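Local coordinates for stage II sporulation protein E (SpoIIE) (Moorella thermoacetica, PDB 3ZT9) that probably acts as a manganese-dependent, PP2C-type protein serine/threonine phosphatase in stressosome signalling linked to secondary-messenger control, at residues L162-V173 with D185-R193; N103-A111 with D143-E154. One frame throughout, in Å; residues are numbered along the deposited sequence.

Interaction 1. Residues L162-V173 with D185-R193; sequences LANYRLTAEELV and DDVAVIVAR. With MN (manganese (II) ion), chain C; MN (manganese (II) ion), chain D.
The guanidinium of Arg193 lies flat on the ring of Tyr165, the two planes 21° apart and their centres 3.9 Å from each other, close enough over the ring face for a cation-pi interaction. Round the edge of the guanidinium, close to its plane, three backbone carbonyls accept hydrogen bonds: NH1 meets Leu162 O (2.9 Å) and Asn164 O from above their carbonyl planes, and NH2 reaches Leu167 O, also at 2.9 Å. With CG between the backbone N and the carbonyl carbon (chi1 59°), the extended arginine chain runs antiparallel to the tyrosine side chain, its NE 3.4 Å from Tyr165 CE2, and carries the guanidinium to these carbonyls. NE forms a salt bridge with Glu5, so the buried charge is gripped on several sides. Arg193 is C-terminal, and its OXT binds a manganese ion at 2.3 Å together with Glu141. In this PP2C-type fold, two antiparallel sheets are flanked by helices; here helix 169-180 packs on strand 187-192, starting from a capping box in which Thr168 OG1 accepts from Glu171 N (3.0 Å) and Glu171 OE1 from Thr168 N. Val173 CG1 presses on Val191 CG2 at 3.3 Å, tighter than usual for carbons. Leu162 CD2 approaches the same CG2.

Interaction 2. Residues N103-A111 with D143-E154; sequences NIHVKILSA and DLFLIHSDGIQE. With MN (manganese (II) ion), chain C.
His105 lays its CB over the face of the His148 ring, 3.8 Å from the ring centroid, in a CH-pi contact between cross-strand neighbours of an antiparallel pair. Strands 105-110 and 144-148 are adjacent in one of the two sheets of the PP2C-type fold, with hydrogen-bonded pairs at His105-His148, Lys107-Leu146 and Leu109-Leu144. The imidazoles of His105 and His148 are inclined at 48°, neither stacked nor edge-to-face. On one face of the His105 ring sits Glu154 CB, also 3.8 Å from the centroid, and Asn103 O lies over the opposite face; a water near the ring plane links NE2 to Gln153 OE1. Were His105 replaced by an alanine, CB would remain over His148, but Glu154 CB would probably lose the ring it packs on and the water one of its hydrogen-bond partners. With CG between the backbone N and the carbonyl carbon (chi1 61°), the His148 ring is placed for ND1 to donate to Ser149 O at 3.0 Å, nearly in the ring plane. Ile152 N reaches that oxygen from the other face of its carbonyl plane. On the face that carries Val106, Ile108, Phe145 and Ile147, Ile147 CG2 meets CG2 of Ile104, which precedes the strand, at 3.6 Å, and Ile108 CG2 rests over the Phe145 ring; strands 31-39 and 82-90 of the second sheet meet this side. Beyond Leu144, Asp143 OD1 takes a hydrogen bond from Ala111 N (3.0 Å), while its OD2 accepts from Gln140 N. At the other end, Asp150 OD1 binds manganese at 2.1 Å, alongside Asp38 and Asp185. Asp150 OD2 is met on its anti side, somewhat out of the carboxylate plane, by Asn103 ND2 at 2.8 Å, the amide turned 86° from the carboxylate.

Overall arrangement
From the N terminus, segment 103-111 comes first and pairs with 143-154, so interaction 2 closes a loop of 31 residues that includes strands 113-115 and 135-138. Interaction 1 opens only after that loop has closed, and closes a shorter one, its 11 intervening residues including the rest of helix 169-180. The two contacts therefore follow in series, neither nesting nor crossing. Interaction 2 joins two strands of one sheet; interaction 1 ties helix 169-180 to the same sheet, where probable backbone hydrogen bonds join Ala192 to Phe145 and Ile190 to Ile147. Both contacts supply an aspartate to one manganese ion, while the C-terminal carboxylate of Arg193 binds a separate ion at the other end of its strand.

Interaction 1. Residues L162-V173 with D185-R193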
loop_
_atom_site.group_PDB
_atom_site.type_symbol
_atom_site.label_atom_id
_atom_site.label_comp_id
_atom_site.label_asym_id
_atom_site.label_seq_id
_atom_site.Cartn_x
_atom_site.Cartn_y
_atom_site.Cartn_z
ATOM N N LEU A 162 -6.221 3.730 14.976
ATOM C CA LEU A 162 -5.810 2.405 14.497
ATOM C C LEU A 162 -5.813 1.353 15.623
ATOM O O LEU A 162 -5.958 0.170 15.351
ATOM C CB LEU A 162 -4.444 2.499 13.810
ATOM C CG LEU A 162 -4.391 3.630 12.741
ATOM C CD1 LEU A 162 -2.951 3.859 12.279
ATOM C CD2 LEU A 162 -5.247 3.324 11.575
ATOM N N ALA A 163 -5.729 1.795 16.874
ATOM C CA ALA A 163 -5.758 0.870 18.013
ATOM C C ALA A 163 -7.184 0.748 18.591
ATOM O O ALA A 163 -7.379 0.168 19.658
ATOM C CB ALA A 163 -4.788 1.332 19.090
ATOM N N ASN A 164 -8.174 1.303 17.895
ATOM C CA ASN A 164 -9.560 1.152 18.339
ATOM C C ASN A 164 -10.149 -0.142 17.771
ATOM O O ASN A 164 -10.373 -0.253 16.564
ATOM C CB ASN A 164 -10.424 2.336 17.877
ATOM C CG ASN A 164 -11.765 2.351 18.578
ATOM O OD1 ASN A 164 -12.438 1.349 18.582
ATOM N ND2 ASN A 164 -12.139 3.471 19.190
ATOM N N TYR A 165 -10.390 -1.119 18.642
ATOM C CA TYR A 165 -10.883 -2.400 18.209
ATOM C C TYR A 165 -12.381 -2.529 18.426
ATOM O O TYR A 165 -12.900 -3.617 18.250
ATOM C CB TYR A 165 -10.159 -3.545 18.935
ATOM C CG TYR A 165 -8.729 -3.754 18.470
ATOM C CD1 TYR A 165 -7.686 -3.031 19.020
ATOM C CD2 TYR A 165 -8.433 -4.714 17.477
ATOM C CE1 TYR A 165 -6.396 -3.258 18.591
ATOM C CE2 TYR A 165 -7.155 -4.943 17.063
ATOM C CZ TYR A 165 -6.131 -4.210 17.610
ATOM O OH TYR A 165 -4.812 -4.431 17.176
ATOM N N ARG A 166 -13.062 -1.416 18.772
ATOM C CA ARG A 166 -14.526 -1.423 18.783
ATOM C C ARG A 166 -15.097 -1.443 17.380
ATOM O O ARG A 166 -16.237 -1.805 17.206
ATOM C CB ARG A 166 -15.055 -0.217 19.547
ATOM C CG ARG A 166 -14.475 -0.234 20.934
ATOM C CD ARG A 166 -14.968 0.888 21.841
ATOM N NE ARG A 166 -14.353 0.746 23.172
ATOM C CZ ARG A 166 -14.086 1.755 23.995
ATOM N NH1 ARG A 166 -14.400 3.002 23.611
ATOM N NH2 ARG A 166 -13.489 1.513 25.184
ATOM N N LEU A 167 -14.307 -1.006 16.403
ATOM C CA LEU A 167 -14.611 -1.192 14.988
ATOM C C LEU A 167 -13.718 -2.317 14.463
ATOM O O LEU A 167 -12.596 -2.550 14.945
ATOM C CB LEU A 167 -14.321 0.080 14.172
ATOM C CG LEU A 167 -15.288 1.255 14.270
ATOM C CD1 LEU A 167 -15.299 1.818 15.667
ATOM C CD2 LEU A 167 -14.855 2.316 13.275
ATOM N N THR A 168 -14.217 -3.025 13.451
ATOM C CA THR A 168 -13.392 -4.018 12.784
ATOM C C THR A 168 -12.420 -3.288 11.859
ATOM O O THR A 168 -12.641 -2.144 11.503
ATOM C CB THR A 168 -14.205 -4.992 11.912
ATOM O OG1 THR A 168 -14.784 -4.287 10.821
ATOM C CG2 THR A 168 -15.296 -5.654 12.717
ATOM N N ALA A 169 -11.382 -3.983 11.399
ATOM C CA ALA A 169 -10.445 -3.351 10.462
ATOM C C ALA A 169 -11.192 -2.852 9.219
ATOM O O ALA A 169 -10.879 -1.806 8.696
ATOM C CB ALA A 169 -9.355 -4.368 10.041
ATOM N N GLU A 170 -12.142 -3.651 8.736
ATOM C CA GLU A 170 -12.926 -3.289 7.555
ATOM C C GLU A 170 -13.742 -2.037 7.815
ATOM O O GLU A 170 -13.779 -1.095 6.982
ATOM C CB GLU A 170 -13.835 -4.446 7.164
ATOM C CG GLU A 170 -13.166 -5.399 6.190
ATOM C CD GLU A 170 -13.033 -4.805 4.784
ATOM O OE1 GLU A 170 -14.021 -4.225 4.275
ATOM O OE2 GLU A 170 -11.945 -4.921 4.186
ATOM N N GLU A 171 -14.381 -1.991 8.982
ATOM C CA GLU A 171 -15.136 -0.802 9.347
ATOM C C GLU A 171 -14.205 0.412 9.552
ATOM O O GLU A 171 -14.529 1.525 9.180
ATOM C CB GLU A 171 -15.930 -1.052 10.647
ATOM C CG GLU A 171 -17.020 -2.099 10.473
ATOM C CD GLU A 171 -17.563 -2.593 11.777
ATOM O OE1 GLU A 171 -16.954 -2.301 12.824
ATOM O OE2 GLU A 171 -18.612 -3.269 11.741
ATOM N N LEU A 172 -13.042 0.196 10.140
ATOM C CA LEU A 172 -12.146 1.301 10.456
ATOM C C LEU A 172 -11.579 1.947 9.151
ATOM O O LEU A 172 -11.502 3.170 9.044
ATOM C CB LEU A 172 -11.009 0.759 11.326
ATOM C CG LEU A 172 -9.933 1.754 11.742
ATOM C CD1 LEU A 172 -10.504 2.806 12.702
ATOM C CD2 LEU A 172 -8.790 0.967 12.376
ATOM N N VAL A 173 -11.218 1.144 8.157
ATOM C CA VAL A 173 -10.610 1.695 6.912
ATOM C C VAL A 173 -11.680 2.432 6.123
ATOM O O VAL A 173 -11.401 3.427 5.462
ATOM C CB VAL A 173 -9.920 0.623 5.980
ATOM C CG1 VAL A 173 -8.690 0.049 6.646
ATOM C CG2 VAL A 173 -10.930 -0.496 5.556
ATOM N N ASP A 185 -9.727 13.017 -5.703
ATOM C CA ASP A 185 -8.759 12.033 -6.147
ATOM C C ASP A 185 -9.295 10.692 -5.729
ATOM O O ASP A 185 -10.179 10.619 -4.860
ATOM C CB ASP A 185 -7.360 12.274 -5.524
ATOM C CG ASP A 185 -6.256 11.495 -6.257
ATOM O OD1 ASP A 185 -6.518 11.030 -7.397
ATOM O OD2 ASP A 185 -5.138 11.331 -5.724
ATOM N N ASP A 186 -8.775 9.644 -6.346
ATOM C CA ASP A 186 -9.024 8.277 -5.882
ATOM C C ASP A 186 -8.459 8.076 -4.493
ATOM O O ASP A 186 -7.465 8.701 -4.143
ATOM C CB ASP A 186 -8.346 7.308 -6.827
ATOM C CG ASP A 186 -8.854 7.455 -8.253
ATOM O OD1 ASP A 186 -10.040 7.247 -8.462
ATOM O OD2 ASP A 186 -8.070 7.768 -9.137
ATOM N N VAL A 187 -9.065 7.185 -3.716
ATOM C CA VAL A 187 -8.607 6.923 -2.343
ATOM C C VAL A 187 -8.410 5.425 -2.188
ATOM O O VAL A 187 -9.223 4.630 -2.672
ATOM C CB VAL A 187 -9.616 7.458 -1.312
ATOM C CG1 VAL A 187 -9.310 6.937 0.101
ATOM C CG2 VAL A 187 -9.655 9.022 -1.349
ATOM N N ALA A 188 -7.340 5.015 -1.505
ATOM C CA ALA A 188 -7.147 3.614 -1.203
ATOM C C ALA A 188 -6.483 3.523 0.168
ATOM O O ALA A 188 -5.543 4.258 0.449
ATOM C CB ALA A 188 -6.235 2.951 -2.252
ATOM N N VAL A 189 -6.948 2.605 1.003
ATOM C CA VAL A 189 -6.400 2.465 2.346
ATOM C C VAL A 189 -6.403 1.016 2.737
ATOM O O VAL A 189 -7.416 0.346 2.526
ATOM C CB VAL A 189 -7.301 3.150 3.410
ATOM C CG1 VAL A 189 -6.541 3.186 4.776
ATOM C CG2 VAL A 189 -7.709 4.538 2.975
ATOM N N ILE A 190 -5.313 0.559 3.376
ATOM C CA ILE A 190 -5.275 -0.769 4.012
ATOM C C ILE A 190 -4.876 -0.594 5.477
ATOM O O ILE A 190 -3.993 0.202 5.772
ATOM C CB ILE A 190 -4.198 -1.667 3.350
ATOM C CG1 ILE A 190 -4.603 -1.947 1.896
ATOM C CG2 ILE A 190 -4.069 -2.973 4.095
ATOM C CD1 ILE A 190 -3.511 -2.768 1.135
ATOM N N VAL A 191 -5.538 -1.290 6.402
ATOM C CA VAL A 191 -5.044 -1.381 7.777
ATOM C C VAL A 191 -4.940 -2.869 8.090
ATOM O O VAL A 191 -5.862 -3.588 7.768
ATOM C CB VAL A 191 -6.033 -0.736 8.756
ATOM C CG1 VAL A 191 -5.677 -1.116 10.202
ATOM C CG2 VAL A 191 -6.058 0.830 8.556
ATOM N N ALA A 192 -3.829 -3.291 8.689
ATOM C CA ALA A 192 -3.602 -4.684 9.111
ATOM C C ALA A 192 -3.166 -4.668 10.571
ATOM O O ALA A 192 -2.304 -3.880 10.948
ATOM C CB ALA A 192 -2.522 -5.331 8.263
ATOM N N ARG A 193 -3.746 -5.523 11.408
ATOM C CA ARG A 193 -3.323 -5.542 12.800
ATOM C C ARG A 193 -3.623 -6.856 13.452
ATOM O O ARG A 193 -4.490 -7.585 12.975
ATOM C CB ARG A 193 -4.046 -4.446 13.547
ATOM C CG ARG A 193 -5.550 -4.603 13.475
ATOM C CD ARG A 193 -6.267 -3.335 13.951
ATOM N NE ARG A 193 -7.689 -3.612 13.990
ATOM C CZ ARG A 193 -8.599 -2.779 14.476
ATOM N NH1 ARG A 193 -8.252 -1.589 14.933
ATOM N NH2 ARG A 193 -9.851 -3.168 14.490
ATOM O OXT ARG A 193 -3.016 -7.160 14.473
HETATM MN MN MN C . -3.547 9.895 -6.183
HETATM MN MN MN D . -3.617 -8.593 16.211
HETATM O O HOH W 1 -4.115 -7.052 17.656
HETATM O O HOH W 2 -4.306 10.006 -8.280
HETATM O O HOH W 3 -5.072 8.455 -5.535
HETATM O O HOH W 4 -2.163 11.252 -7.303
HETATM O O HOH W 5 -4.531 -9.873 17.796
#

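Interaction 2. Residues N103-A111 with D143-E154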
loop_
_atom_site.group_PDB
_atom_site.type_symbol
_atom_site.label_atom_id
_atom_site.label_comp_id
_atom_site.label_asym_id
_atom_site.label_seq_id
_atom_site.Cartn_x
_atom_site.Cartn_y
_atom_site.Cartn_z
ATOM N N ASN A 103 4.672 8.201 -4.188
ATOM C CA ASN A 103 4.187 8.856 -2.966
ATOM C C ASN A 103 3.048 8.122 -2.254
ATOM O O ASN A 103 2.191 8.728 -1.673
ATOM C CB ASN A 103 3.768 10.285 -3.241
ATOM C CG ASN A 103 2.519 10.362 -4.085
ATOM O OD1 ASN A 103 2.144 9.380 -4.733
ATOM N ND2 ASN A 103 1.866 11.523 -4.083
ATOM N N ILE A 104 3.062 6.809 -2.277
ATOM C CA ILE A 104 2.159 6.085 -1.412
ATOM C C ILE A 104 2.692 6.249 0.053
ATOM O O ILE A 104 3.901 6.355 0.273
ATOM C CB ILE A 104 2.145 4.588 -1.785
ATOM C CG1 ILE A 104 1.704 4.388 -3.244
ATOM C CG2 ILE A 104 1.257 3.806 -0.807
ATOM C CD1 ILE A 104 0.258 4.803 -3.575
ATOM N N HIS A 105 1.808 6.295 1.029
ATOM C CA HIS A 105 2.246 6.476 2.415
ATOM C C HIS A 105 2.098 5.205 3.215
ATOM O O HIS A 105 1.050 4.547 3.157
ATOM C CB HIS A 105 1.412 7.603 3.007
ATOM C CG HIS A 105 1.571 8.880 2.254
ATOM N ND1 HIS A 105 2.781 9.540 2.169
ATOM C CD2 HIS A 105 0.694 9.602 1.519
ATOM C CE1 HIS A 105 2.637 10.615 1.417
ATOM N NE2 HIS A 105 1.381 10.677 1.008
ATOM N N VAL A 106 3.144 4.865 3.971
ATOM C CA VAL A 106 3.086 3.702 4.864
ATOM C C VAL A 106 3.403 4.139 6.257
ATOM O O VAL A 106 4.317 4.928 6.444
ATOM C CB VAL A 106 4.144 2.679 4.444
ATOM C CG1 VAL A 106 4.187 1.484 5.448
ATOM C CG2 VAL A 106 3.831 2.169 3.010
ATOM N N LYS A 107 2.658 3.642 7.249
ATOM C CA LYS A 107 3.056 3.903 8.650
ATOM C C LYS A 107 2.917 2.590 9.390
ATOM O O LYS A 107 1.926 1.881 9.217
ATOM C CB LYS A 107 2.170 4.965 9.277
ATOM C CG LYS A 107 2.811 5.637 10.543
ATOM C CD LYS A 107 2.069 6.898 10.912
ATOM C CE LYS A 107 2.217 7.971 9.851
ATOM N NZ LYS A 107 3.542 8.637 9.877
ATOM N N ILE A 108 3.896 2.302 10.231
ATOM C CA ILE A 108 3.930 1.054 10.958
ATOM C C ILE A 108 4.018 1.391 12.446
ATOM O O ILE A 108 4.975 2.003 12.903
ATOM C CB ILE A 108 5.113 0.214 10.505
ATOM C CG1 ILE A 108 4.979 -0.081 9.002
ATOM C CG2 ILE A 108 5.220 -1.061 11.368
ATOM C CD1 ILE A 108 6.221 -0.709 8.341
ATOM N N LEU A 109 2.978 1.036 13.187
ATOM C CA LEU A 109 2.920 1.347 14.614
ATOM C C LEU A 109 3.383 0.083 15.302
ATOM O O LEU A 109 2.659 -0.900 15.305
ATOM C CB LEU A 109 1.489 1.672 15.063
ATOM C CG LEU A 109 0.915 3.039 14.698
ATOM C CD1 LEU A 109 1.083 3.308 13.226
ATOM C CD2 LEU A 109 -0.590 3.137 15.120
ATOM N N SER A 110 4.576 0.087 15.859
ATOM C CA SER A 110 5.128 -1.164 16.378
ATOM C C SER A 110 5.634 -1.018 17.774
ATOM O O SER A 110 5.853 0.105 18.274
ATOM C CB SER A 110 6.264 -1.676 15.478
ATOM O OG SER A 110 7.497 -1.048 15.813
ATOM N N ALA A 111 5.885 -2.162 18.397
ATOM C CA ALA A 111 6.355 -2.195 19.779
ATOM C C ALA A 111 7.702 -1.505 19.864
ATOM O O ALA A 111 8.091 -1.023 20.923
ATOM C CB ALA A 111 6.465 -3.660 20.274
ATOM N N ASP A 143 1.424 -5.202 16.363
ATOM C CA ASP A 143 1.912 -4.106 15.521
ATOM C C ASP A 143 0.887 -3.837 14.415
ATOM O O ASP A 143 0.263 -4.770 13.918
ATOM C CB ASP A 143 3.238 -4.491 14.892
ATOM C CG ASP A 143 4.372 -4.609 15.925
ATOM O OD1 ASP A 143 4.183 -4.266 17.105
ATOM O OD2 ASP A 143 5.464 -5.055 15.542
ATOM N N LEU A 144 0.754 -2.578 14.020
ATOM C CA LEU A 144 -0.317 -2.155 13.120
ATOM C C LEU A 144 0.332 -1.615 11.869
ATOM O O LEU A 144 1.393 -0.983 11.943
ATOM C CB LEU A 144 -1.139 -1.077 13.788
ATOM C CG LEU A 144 -1.471 -1.336 15.263
ATOM C CD1 LEU A 144 -1.787 -0.080 16.038
ATOM C CD2 LEU A 144 -2.632 -2.249 15.271
ATOM N N PHE A 145 -0.289 -1.860 10.707
ATOM C CA PHE A 145 0.247 -1.313 9.463
ATOM C C PHE A 145 -0.850 -0.474 8.823
ATOM O O PHE A 145 -1.999 -0.901 8.740
ATOM C CB PHE A 145 0.616 -2.455 8.505
ATOM C CG PHE A 145 1.781 -3.315 8.972
ATOM C CD1 PHE A 145 1.635 -4.241 10.000
ATOM C CD2 PHE A 145 3.020 -3.183 8.389
ATOM C CE1 PHE A 145 2.729 -5.003 10.435
ATOM C CE2 PHE A 145 4.108 -3.914 8.822
ATOM C CZ PHE A 145 3.954 -4.847 9.845
ATOM N N LEU A 146 -0.510 0.722 8.366
ATOM C CA LEU A 146 -1.450 1.554 7.645
ATOM C C LEU A 146 -0.775 1.886 6.294
ATOM O O LEU A 146 0.412 2.254 6.276
ATOM C CB LEU A 146 -1.673 2.881 8.403
ATOM C CG LEU A 146 -2.369 3.977 7.580
ATOM C CD1 LEU A 146 -3.861 3.692 7.293
ATOM C CD2 LEU A 146 -2.200 5.271 8.343
ATOM N N ILE A 147 -1.493 1.736 5.180
ATOM C CA ILE A 147 -0.951 2.107 3.884
ATOM C C ILE A 147 -2.048 2.921 3.195
ATOM O O ILE A 147 -3.200 2.514 3.193
ATOM C CB ILE A 147 -0.577 0.857 2.957
ATOM C CG1 ILE A 147 0.367 -0.127 3.711
ATOM C CG2 ILE A 147 0.062 1.365 1.596
ATOM C CD1 ILE A 147 0.750 -1.421 2.955
ATOM N N HIS A 148 -1.707 4.056 2.610
ATOM C CA HIS A 148 -2.718 4.758 1.828
ATOM C C HIS A 148 -2.145 5.538 0.659
ATOM O O HIS A 148 -1.020 6.009 0.693
ATOM C CB HIS A 148 -3.581 5.678 2.753
ATOM C CG HIS A 148 -2.819 6.749 3.464
ATOM N ND1 HIS A 148 -2.491 7.952 2.867
ATOM C CD2 HIS A 148 -2.328 6.809 4.729
ATOM C CE1 HIS A 148 -1.832 8.704 3.738
ATOM N NE2 HIS A 148 -1.708 8.028 4.865
ATOM N N SER A 149 -2.938 5.668 -0.404
ATOM C CA SER A 149 -2.525 6.554 -1.504
ATOM C C SER A 149 -2.632 8.004 -1.084
ATOM O O SER A 149 -3.130 8.318 0.008
ATOM C CB SER A 149 -3.445 6.350 -2.706
ATOM O OG SER A 149 -4.768 6.768 -2.420
ATOM N N ASP A 150 -2.153 8.905 -1.947
ATOM C CA ASP A 150 -2.170 10.333 -1.631
ATOM C C ASP A 150 -3.585 10.917 -1.735
ATOM O O ASP A 150 -3.766 12.128 -1.607
ATOM C CB ASP A 150 -1.186 11.075 -2.535
ATOM C CG ASP A 150 -1.568 11.022 -4.008
ATOM O OD1 ASP A 150 -2.632 10.467 -4.362
ATOM O OD2 ASP A 150 -0.795 11.553 -4.802
ATOM N N GLY A 151 -4.573 10.068 -1.997
ATOM C CA GLY A 151 -5.973 10.419 -1.747
ATOM C C GLY A 151 -6.226 10.794 -0.288
ATOM O O GLY A 151 -7.211 11.477 0.029
ATOM N N ILE A 152 -5.353 10.335 0.606
ATOM C CA ILE A 152 -5.348 10.808 2.010
ATOM C C ILE A 152 -4.006 11.489 2.302
ATOM O O ILE A 152 -2.956 10.955 2.007
ATOM C CB ILE A 152 -5.584 9.657 3.010
ATOM C CG1 ILE A 152 -6.987 9.071 2.819
ATOM C CG2 ILE A 152 -5.405 10.117 4.481
ATOM C CD1 ILE A 152 -7.215 7.786 3.549
ATOM N N GLN A 153 -4.044 12.702 2.830
ATOM C CA GLN A 153 -2.817 13.453 3.088
ATOM C C GLN A 153 -1.901 12.732 4.095
ATOM O O GLN A 153 -2.360 12.135 5.047
ATOM C CB GLN A 153 -3.159 14.873 3.585
ATOM C CG GLN A 153 -1.959 15.828 3.617
ATOM C CD GLN A 153 -1.379 16.089 2.224
ATOM O OE1 GLN A 153 -0.836 15.184 1.596
ATOM N NE2 GLN A 153 -1.498 17.320 1.741
ATOM N N GLU A 154 -0.591 12.772 3.867
ATOM C CA GLU A 154 0.353 12.182 4.794
ATOM C C GLU A 154 0.099 12.742 6.199
ATOM O O GLU A 154 -0.072 13.966 6.371
ATOM C CB GLU A 154 1.780 12.526 4.339
ATOM C CG GLU A 154 2.858 11.765 5.026
ATOM C CD GLU A 154 3.308 12.422 6.304
ATOM O OE1 GLU A 154 3.393 13.669 6.338
ATOM O OE2 GLU A 154 3.580 11.680 7.270
HETATM MN MN MN C . -3.547 9.895 -6.183
HETATM O O HOH W 6 -0.590 8.101 -4.161
HETATM O O HOH W 7 0.249 12.998 -0.036
HETATM O O HOH W 4 -2.163 11.252 -7.303
HETATM O O HOH W 2 -4.306 10.006 -8.280
HETATM O O HOH W 3 -5.072 8.455 -5.535
#